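Local coordinates for acetylated cis-Golgi protein, involved in ER-to-Golgi transport (Saccharomyces cerevisiae, PDB 6G8Y) that probably serves, as the yeast counterpart of the Golgi stacking protein GRASP65, in Golgi organisation and ER-to-Golgi transport, through a PDZ domain that binds protein partners, at residues 31-36 and 76-81; 69-74 and 86-91. One frame throughout, in Å; residues are numbered along the deposited sequence.

Contact 1 (31-36 and 76-81)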
ATOM      1  N   PHE A  31      10.302  -2.314  11.850  1.00 55.46           N
ATOM      2  CA  PHE A  31       8.952  -1.824  11.518  1.00 51.95           C
ATOM      3  C   PHE A  31       8.618  -2.287  10.108  1.00 49.04           C
ATOM      4  O   PHE A  31       9.440  -2.136   9.205  1.00 41.32           O
ATOM      5  CB  PHE A  31       8.875  -0.294  11.567  1.00 57.11           C
ATOM      6  CG  PHE A  31       8.946   0.285  12.958  1.00 65.47           C
ATOM      7  CD1 PHE A  31       8.036  -0.107  13.941  1.00 65.28           C
ATOM      8  CD2 PHE A  31       9.907   1.250  13.280  1.00 71.82           C
ATOM      9  CE1 PHE A  31       8.095   0.432  15.222  1.00 70.32           C
ATOM     10  CE2 PHE A  31       9.968   1.796  14.559  1.00 74.35           C
ATOM     11  CZ  PHE A  31       9.060   1.386  15.531  1.00 73.28           C
ATOM     12  N   PHE A  32       7.417  -2.836   9.921  1.00 35.14           N
ATOM     13  CA  PHE A  32       7.010  -3.403   8.621  1.00 31.97           C
ATOM     14  C   PHE A  32       5.681  -2.813   8.186  1.00 23.63           C
ATOM     15  O   PHE A  32       4.613  -3.322   8.506  1.00 19.98           O
ATOM     16  CB  PHE A  32       6.976  -4.916   8.737  1.00 36.56           C
ATOM     17  CG  PHE A  32       8.270  -5.477   9.227  1.00 42.20           C
ATOM     18  CD1 PHE A  32       9.377  -5.498   8.392  1.00 41.63           C
ATOM     19  CD2 PHE A  32       8.409  -5.906  10.550  1.00 46.58           C
ATOM     20  CE1 PHE A  32      10.596  -5.977   8.849  1.00 52.63           C
ATOM     21  CE2 PHE A  32       9.621  -6.395  11.010  1.00 46.24           C
ATOM     22  CZ  PHE A  32      10.717  -6.429  10.161  1.00 46.91           C
ATOM     23  N   ASP A  33       5.780  -1.702   7.474  1.00 19.02           N
ATOM     24  CA  ASP A  33       4.647  -0.838   7.170  1.00 18.92           C
ATOM     25  C   ASP A  33       4.197  -1.138   5.741  1.00 17.96           C
ATOM     26  O   ASP A  33       4.818  -0.693   4.776  1.00 17.94           O
ATOM     27  CB  ASP A  33       5.053   0.626   7.302  1.00 19.17           C
ATOM     28  CG  ASP A  33       5.232   1.079   8.750  1.00 22.19           C
ATOM     29  OD1 ASP A  33       4.615   0.497   9.656  1.00 26.69           O
ATOM     30  OD2 ASP A  33       5.976   2.066   8.972  1.00 25.47           O
ATOM     31  N   TYR A  34       3.114  -1.896   5.609  1.00 15.69           N
ATOM     32  CA  TYR A  34       2.573  -2.230   4.292  1.00 14.94           C
ATOM     33  C   TYR A  34       1.646  -1.111   3.838  1.00 13.69           C
ATOM     34  O   TYR A  34       0.876  -0.574   4.633  1.00 15.19           O
ATOM     35  CB  TYR A  34       1.747  -3.511   4.360  1.00 17.77           C
ATOM     36  CG  TYR A  34       2.570  -4.751   4.378  1.00 21.41           C
ATOM     37  CD1 TYR A  34       3.097  -5.256   3.188  1.00 22.73           C
ATOM     38  CD2 TYR A  34       2.789  -5.448   5.557  1.00 27.47           C
ATOM     39  CE1 TYR A  34       3.831  -6.418   3.166  1.00 30.38           C
ATOM     40  CE2 TYR A  34       3.541  -6.622   5.550  1.00 33.75           C
ATOM     41  CZ  TYR A  34       4.051  -7.098   4.345  1.00 37.59           C
ATOM     42  OH  TYR A  34       4.785  -8.255   4.298  1.00 37.65           O
ATOM     43  N   ILE A  35       1.720  -0.771   2.548  1.00 13.53           N
ATOM     44  CA  ILE A  35       0.702   0.077   1.944  1.00 13.25           C
ATOM     45  C   ILE A  35      -0.519  -0.774   1.665  1.00 13.57           C
ATOM     46  O   ILE A  35      -0.461  -1.719   0.884  1.00 16.05           O
ATOM     47  CB  ILE A  35       1.155   0.693   0.608  1.00 15.45           C
ATOM     48  CG1 ILE A  35       2.459   1.451   0.750  1.00 19.61           C
ATOM     49  CG2 ILE A  35       0.071   1.592   0.053  1.00 15.42           C
ATOM     50  CD1 ILE A  35       2.496   2.337   1.941  1.00 18.76           C
ATOM     51  N   VAL A  36      -1.622  -0.413   2.305  1.00 12.96           N
ATOM     52  CA  VAL A  36      -2.893  -1.111   2.107  1.00 13.93           C
ATOM     53  C   VAL A  36      -3.916  -0.311   1.302  1.00 13.31           C
ATOM     54  O   VAL A  36      -4.902  -0.863   0.813  1.00 15.52           O
ATOM     55  CB  VAL A  36      -3.467  -1.612   3.456  1.00 15.94           C
ATOM     56  CG1 VAL A  36      -2.523  -2.653   4.046  1.00 17.65           C
ATOM     57  CG2 VAL A  36      -3.721  -0.492   4.444  1.00 16.19           C
ATOM     58  N   ILE A  76      -1.613   2.983   5.592  1.00 12.89           N
ATOM     59  CA  ILE A  76      -0.619   2.023   6.033  1.00 14.48           C
ATOM     60  C   ILE A  76      -1.187   1.094   7.082  1.00 15.62           C
ATOM     61  O   ILE A  76      -1.996   1.509   7.898  1.00 17.58           O
ATOM     62  CB  ILE A  76       0.614   2.773   6.557  1.00 16.53           C
ATOM     63  CG1 ILE A  76       1.331   3.394   5.335  1.00 20.69           C
ATOM     64  CG2 ILE A  76       1.551   1.868   7.347  1.00 16.99           C
ATOM     65  CD1 ILE A  76       2.457   4.292   5.711  1.00 23.27           C
ATOM     66  N   TRP A  77      -0.751  -0.153   7.019  1.00 15.37           N
ATOM     67  CA  TRP A  77      -0.960  -1.165   8.068  0.57 18.37           C
ATOM     68  C   TRP A  77       0.415  -1.517   8.609  1.00 18.41           C
ATOM     69  O   TRP A  77       1.256  -2.003   7.853  1.00 16.55           O
ATOM     70  CB  TRP A  77      -1.596  -2.417   7.455  0.57 20.70           C
ATOM     71  CG  TRP A  77      -1.663  -3.646   8.366  0.57 24.16           C
ATOM     72  CD1 TRP A  77      -0.920  -4.788   8.255  0.57 23.47           C
ATOM     73  CD2 TRP A  77      -2.526  -3.836   9.493  0.57 24.87           C
ATOM     74  NE1 TRP A  77      -1.275  -5.684   9.234  0.57 25.06           N
ATOM     75  CE2 TRP A  77      -2.251  -5.124  10.014  0.57 26.03           C
ATOM     76  CE3 TRP A  77      -3.510  -3.049  10.114  0.57 25.35           C
ATOM     77  CZ2 TRP A  77      -2.919  -5.643  11.131  0.57 27.66           C
ATOM     78  CZ3 TRP A  77      -4.173  -3.569  11.232  0.57 28.46           C
ATOM     79  CH2 TRP A  77      -3.869  -4.856  11.723  0.57 29.42           C
ATOM     80  N   SER A  78       0.645  -1.300   9.892  1.00 20.18           N
ATOM     81  CA  SER A  78       1.911  -1.720  10.511  1.00 24.82           C
ATOM     82  C   SER A  78       1.769  -3.175  10.947  1.00 26.59           C
ATOM     83  O   SER A  78       0.914  -3.474  11.791  1.00 29.52           O
ATOM     84  CB  SER A  78       2.225  -0.838  11.717  1.00 31.05           C
ATOM     85  OG  SER A  78       3.448  -1.244  12.311  1.00 37.79           O
ATOM     86  N   ALA A  79       2.600  -4.060  10.385  1.00 25.94           N
ATOM     87  CA  ALA A  79       2.466  -5.512  10.576  1.00 31.88           C
ATOM     88  C   ALA A  79       2.597  -5.947  12.025  1.00 38.23           C
ATOM     89  O   ALA A  79       1.792  -6.759  12.502  1.00 46.48           O
ATOM     90  CB  ALA A  79       3.464  -6.265   9.715  1.00 31.47           C
ATOM     91  N   LYS A  80       3.588  -5.387  12.719  1.00 38.87           N
ATOM     92  CA  LYS A  80       3.884  -5.762  14.105  1.00 44.33           C
ATOM     93  C   LYS A  80       2.957  -5.082  15.099  1.00 49.19           C
ATOM     94  O   LYS A  80       2.426  -5.738  16.000  1.00 53.19           O
ATOM     95  CB  LYS A  80       5.341  -5.452  14.455  1.00 46.31           C
ATOM     96  CG  LYS A  80       6.331  -6.391  13.786  1.00 48.41           C
ATOM     97  CD  LYS A  80       6.453  -7.700  14.555  1.00 52.14           C
ATOM     98  CE  LYS A  80       6.575  -8.891  13.615  1.00 54.53           C
ATOM     99  NZ  LYS A  80       6.987 -10.135  14.323  1.00 56.14           N
ATOM    100  N   GLY A  81       2.771  -3.775  14.948  1.00 44.93           N
ATOM    101  CA  GLY A  81       1.858  -3.033  15.810  1.00 42.22           C
ATOM    102  C   GLY A  81       0.382  -3.358  15.618  1.00 39.60           C
ATOM    103  O   GLY A  81      -0.419  -3.168  16.530  1.00 39.83           O
TER
HETATM  104  O   HOH W   1       5.427  -3.107  12.344  1.00 29.25           O
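Three antiparallel pairs join strands 33-38 and 71-78 within the sheet of the PDZ domain: D33 with S78 and I35 with I76 are non-hydrogen-bonded, and Y34 with W77 is the hydrogen-bonded pair. The short axes of 33-36 and 76-78 approach to 4.6 Å at 147°. Alternation therefore puts D33, I35, I76 and S78 on one face of the sheet and Y34 and W77 on the other. On the first face I76 crosses both neighbours obliquely. Its CG2, anti to its own backbone N, meets D33 CB at 3.7 Å, while its CG1 branch reaches I35 CD1. D33 has CG beside its backbone N, which brings OD1 to S78 OG at 3.4 Å, a weak contact at best; the carboxylate's stronger partner is R85, in a salt bridge to OD2. On the opposite face W77 holds its indole anti to the backbone N (chi1 170°), so the ring leads away from strand 33-36 and its CB is what packs, 3.5 Å from V36 CG1. On helix 2-10, formed by residual tag sequence, L7 touches W77 and L10 touches Y34 and V36. Past the strand end, A79 N donates to F32 O at 2.9 Å and 169°, and K80 CG lies in the plane of the F32 ring at its edge, the two side chains pointing the same way. One water accepts from F32 N and K80 N and also bonds S78 OG, at 2.7 Å. Backbone bonds thus fix the register, and a water bridges the segments where strand pairing ends; one face buries the D33 carboxylate, flanked by I76 CG2 and S78, with R85 probably balancing its charge, while the other offers aromatic and aliphatic side chains (Y34, W77, V36) to the tag-derived helix.

Contact 2 (69-74 and 86-91)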
ATOM      1  N   GLY A  69       1.279  17.451  -8.246  1.00 15.75           N
ATOM      2  CA  GLY A  69       1.300  18.811  -7.701  1.00 16.55           C
ATOM      3  C   GLY A  69       0.622  18.985  -6.363  1.00 17.31           C
ATOM      4  O   GLY A  69       0.478  20.110  -5.891  1.00 19.76           O
ATOM      5  N   ARG A  70       0.190  17.885  -5.744  1.00 16.04           N
ATOM      6  CA  ARG A  70      -0.465  17.963  -4.437  1.00 15.71           C
ATOM      7  C   ARG A  70      -0.118  16.695  -3.653  1.00 14.03           C
ATOM      8  O   ARG A  70       0.774  15.949  -4.054  1.00 15.61           O
ATOM      9  CB  ARG A  70      -1.978  18.227  -4.586  1.00 16.16           C
ATOM     10  CG  ARG A  70      -2.776  17.121  -5.259  1.00 17.08           C
ATOM     11  CD  ARG A  70      -4.230  17.533  -5.451  1.00 17.94           C
ATOM     12  NE  ARG A  70      -5.049  16.567  -6.187  1.00 18.46           N
ATOM     13  CZ  ARG A  70      -5.939  15.711  -5.692  1.00 18.23           C
ATOM     14  NH1 ARG A  70      -6.169  15.586  -4.390  1.00 17.58           N
ATOM     15  NH2 ARG A  70      -6.620  14.936  -6.543  1.00 21.29           N
ATOM     16  N   THR A  71      -0.816  16.451  -2.550  1.00 13.65           N
ATOM     17  CA  THR A  71      -0.490  15.417  -1.613  1.00 14.62           C
ATOM     18  C   THR A  71      -1.358  14.208  -1.858  1.00 12.97           C
ATOM     19  O   THR A  71      -2.584  14.311  -2.006  1.00 14.69           O
ATOM     20  CB  THR A  71      -0.758  15.937  -0.177  1.00 15.79           C
ATOM     21  OG1 THR A  71       0.005  17.133  -0.031  1.00 17.98           O
ATOM     22  CG2 THR A  71      -0.364  14.875   0.797  1.00 17.37           C
ATOM     23  N   LEU A  72      -0.727  13.029  -1.853  1.00 11.35           N
ATOM     24  CA  LEU A  72      -1.470  11.758  -1.847  1.00 11.09           C
ATOM     25  C   LEU A  72      -1.452  11.191  -0.427  1.00 10.59           C
ATOM     26  O   LEU A  72      -0.365  11.091   0.195  1.00 12.12           O
ATOM     27  CB  LEU A  72      -0.802  10.759  -2.802  1.00 11.23           C
ATOM     28  CG  LEU A  72      -1.363   9.335  -2.825  1.00 12.29           C
ATOM     29  CD1 LEU A  72      -2.752   9.324  -3.404  1.00 13.53           C
ATOM     30  CD2 LEU A  72      -0.453   8.385  -3.603  1.00 13.39           C
ATOM     31  N   LYS A  73      -2.626  10.769   0.030  1.00 11.26           N
ATOM     32  CA  LYS A  73      -2.794  10.043   1.276  1.00 11.84           C
ATOM     33  C   LYS A  73      -2.547   8.570   1.036  1.00 10.89           C
ATOM     34  O   LYS A  73      -3.164   7.951   0.175  1.00 12.70           O
ATOM     35  CB  LYS A  73      -4.201  10.258   1.803  1.00 13.81           C
ATOM     36  CG  LYS A  73      -4.480   9.744   3.191  1.00 17.06           C
ATOM     37  CD  LYS A  73      -5.786  10.415   3.646  1.00 23.70           C
ATOM     38  CE  LYS A  73      -6.599   9.566   4.544  1.00 28.06           C
ATOM     39  NZ  LYS A  73      -7.995  10.071   4.526  1.00 23.40           N
ATOM     40  N   VAL A  74      -1.628   8.017   1.815  1.00 12.18           N
ATOM     41  CA  VAL A  74      -1.202   6.625   1.731  1.00 12.29           C
ATOM     42  C   VAL A  74      -1.670   5.949   3.012  1.00 11.99           C
ATOM     43  O   VAL A  74      -1.298   6.372   4.118  1.00 13.40           O
ATOM     44  CB  VAL A  74       0.335   6.555   1.607  1.00 14.72           C
ATOM     45  CG1 VAL A  74       0.831   5.123   1.510  1.00 15.97           C
ATOM     46  CG2 VAL A  74       0.768   7.378   0.391  1.00 16.45           C
ATOM     47  N   ASP A  86      -2.213   6.987   8.481  1.00 15.54           N
ATOM     48  CA  ASP A  86      -2.108   7.623   7.184  1.00 15.72           C
ATOM     49  C   ASP A  86      -0.826   8.402   7.104  1.00 16.34           C
ATOM     50  O   ASP A  86      -0.498   9.164   8.014  1.00 18.47           O
ATOM     51  CB  ASP A  86      -3.238   8.613   6.958  1.00 17.40           C
ATOM     52  CG  ASP A  86      -4.593   7.972   6.947  1.00 20.10           C
ATOM     53  OD1 ASP A  86      -4.732   6.800   6.557  1.00 21.20           O
ATOM     54  OD2 ASP A  86      -5.544   8.676   7.342  1.00 23.78           O
ATOM     55  N   GLU A  87      -0.087   8.203   6.023  1.00 14.24           N
ATOM     56  CA  GLU A  87       1.034   9.070   5.684  1.00 14.78           C
ATOM     57  C   GLU A  87       0.653   9.908   4.472  1.00 12.71           C
ATOM     58  O   GLU A  87      -0.323   9.595   3.787  1.00 13.19           O
ATOM     59  CB  GLU A  87       2.297   8.247   5.383  1.00 15.85           C
ATOM     60  CG  GLU A  87       2.873   7.434   6.550  1.00 16.85           C
ATOM     61  CD  GLU A  87       3.677   8.215   7.587  1.00 18.65           C
ATOM     62  OE1 GLU A  87       3.922   9.419   7.448  1.00 18.71           O
ATOM     63  OE2 GLU A  87       4.086   7.568   8.578  1.00 23.39           O
ATOM     64  N   TYR A  88       1.428  10.951   4.217  1.00 12.82           N
ATOM     65  CA  TYR A  88       1.167  11.897   3.141  1.00 13.37           C
ATOM     66  C   TYR A  88       2.433  12.084   2.353  1.00 15.21           C
ATOM     67  O   TYR A  88       3.502  12.262   2.932  1.00 17.92           O
ATOM     68  CB  TYR A  88       0.686  13.223   3.721  1.00 13.81           C
ATOM     69  CG  TYR A  88      -0.672  13.096   4.316  1.00 13.59           C
ATOM     70  CD1 TYR A  88      -1.822  13.171   3.526  1.00 15.64           C
ATOM     71  CD2 TYR A  88      -0.831  12.843   5.661  1.00 13.80           C
ATOM     72  CE1 TYR A  88      -3.077  13.025   4.072  1.00 15.72           C
ATOM     73  CE2 TYR A  88      -2.086  12.684   6.221  1.00 14.83           C
ATOM     74  CZ  TYR A  88      -3.206  12.794   5.418  1.00 15.34           C
ATOM     75  OH  TYR A  88      -4.469  12.636   5.953  1.00 18.47           O
ATOM     76  N   ILE A  89       2.328  12.040   1.034  1.00 14.64           N
ATOM     77  CA  ILE A  89       3.522  12.218   0.202  1.00 15.05           C
ATOM     78  C   ILE A  89       3.220  13.189  -0.924  1.00 13.05           C
ATOM     79  O   ILE A  89       2.139  13.139  -1.525  1.00 14.75           O
ATOM     80  CB  ILE A  89       4.070  10.878  -0.315  1.00 16.36           C
ATOM     81  CG1 ILE A  89       5.348  11.060  -1.152  1.00 20.68           C
ATOM     82  CG2 ILE A  89       3.009  10.103  -1.067  1.00 16.60           C
ATOM     83  CD1 ILE A  89       5.634   9.907  -2.087  1.00 35.58           C
ATOM     84  N   SER A  90       4.167  14.092  -1.187  1.00 13.56           N
ATOM     85  CA  SER A  90       4.033  15.037  -2.284  1.00 14.22           C
ATOM     86  C   SER A  90       4.325  14.341  -3.610  1.00 13.57           C
ATOM     87  O   SER A  90       5.394  13.734  -3.790  1.00 13.77           O
ATOM     88  CB  SER A  90       5.001  16.206  -2.109  1.00 16.39           C
ATOM     89  OG  SER A  90       4.602  17.011  -1.021  1.00 19.60           O
ATOM     90  N   ILE A  91       3.376  14.445  -4.532  1.00 12.84           N
ATOM     91  CA  ILE A  91       3.520  13.875  -5.873  1.00 12.84           C
ATOM     92  C   ILE A  91       3.949  14.974  -6.832  1.00 13.97           C
ATOM     93  O   ILE A  91       3.288  15.991  -6.925  1.00 14.41           O
ATOM     94  CB  ILE A  91       2.186  13.245  -6.332  1.00 13.10           C
ATOM     95  CG1 ILE A  91       1.687  12.216  -5.294  1.00 13.31           C
ATOM     96  CG2 ILE A  91       2.306  12.648  -7.741  1.00 13.88           C
ATOM     97  CD1 ILE A  91       2.707  11.159  -4.883  1.00 13.32           C
TER
HETATM   98  O   HOH W   2       2.274  18.532  -2.271  1.00 22.73           O
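Six backbone hydrogen bonds join 69-74 to 86-91: two each for the pairs V74/E87 and L72/I89, and two at I91, which donates to R70 and accepts from G69. V74 and E87 each donate the N-H to the other's carbonyl, V74 N to E87 O being the straightest at 177°, although this donor sits above the carbonyl plane. L72 and I89 do the same with both donors in plane. Beyond them I91 N gives a 174° bond to R70 O, and G69 N closes the series on I91 O at 2.8 Å, again from above the plane. Between these pairs the carbonyls take second, CA-H contacts: L72 O receives Y88 CA at 3.4 Å, and V74 O that of D86. Among the side chains, K73 lies alongside Y88, its CG 3.7 Å from Y88 CE1, and T71 CG2 meets the same ring at its edge. K73 NZ is 4.0 Å from D86 OD2, a long salt bridge; its stronger partner is D40, while D86 OD1 accepts from N75 ND2. E87 OE2 forms a salt bridge with R85 NE, and R70 NH2 hydrogen-bonds to the backbone oxygen of E66. A water bonds S90 OG at 3.0 Å and T71 OG1 weakly. This is one end of the beta hairpin of strands 71-78 and 83-90: L72 and I91 lean on F64 of helix 57-66, while L72 and V74 also touch F38 and I35, respectively, of strand 33-38.

Overall arrangement
Strand 71-78 carries both contacts: its C-terminal end pairs with strand 33-38 in contact 1, and its N-terminal part with strand 83-90 in contact 2. The two centres lie about 17 Å apart in one antiparallel sheet. Along the chain the segments alternate, in the order 31-36, 69-74, 76-81, 86-91, so the first contact closes a long excursion that includes helix 57-66, and the second a local hairpin. They touch where I35 CD1 packs on V74 CG1 at 3.3 Å and I76 CD1 on E87 CG. Contact 2 holds the C-terminal hairpin of this PDZ domain together; contact 1, with the I35-V74 packing, joins it to strand 33-38.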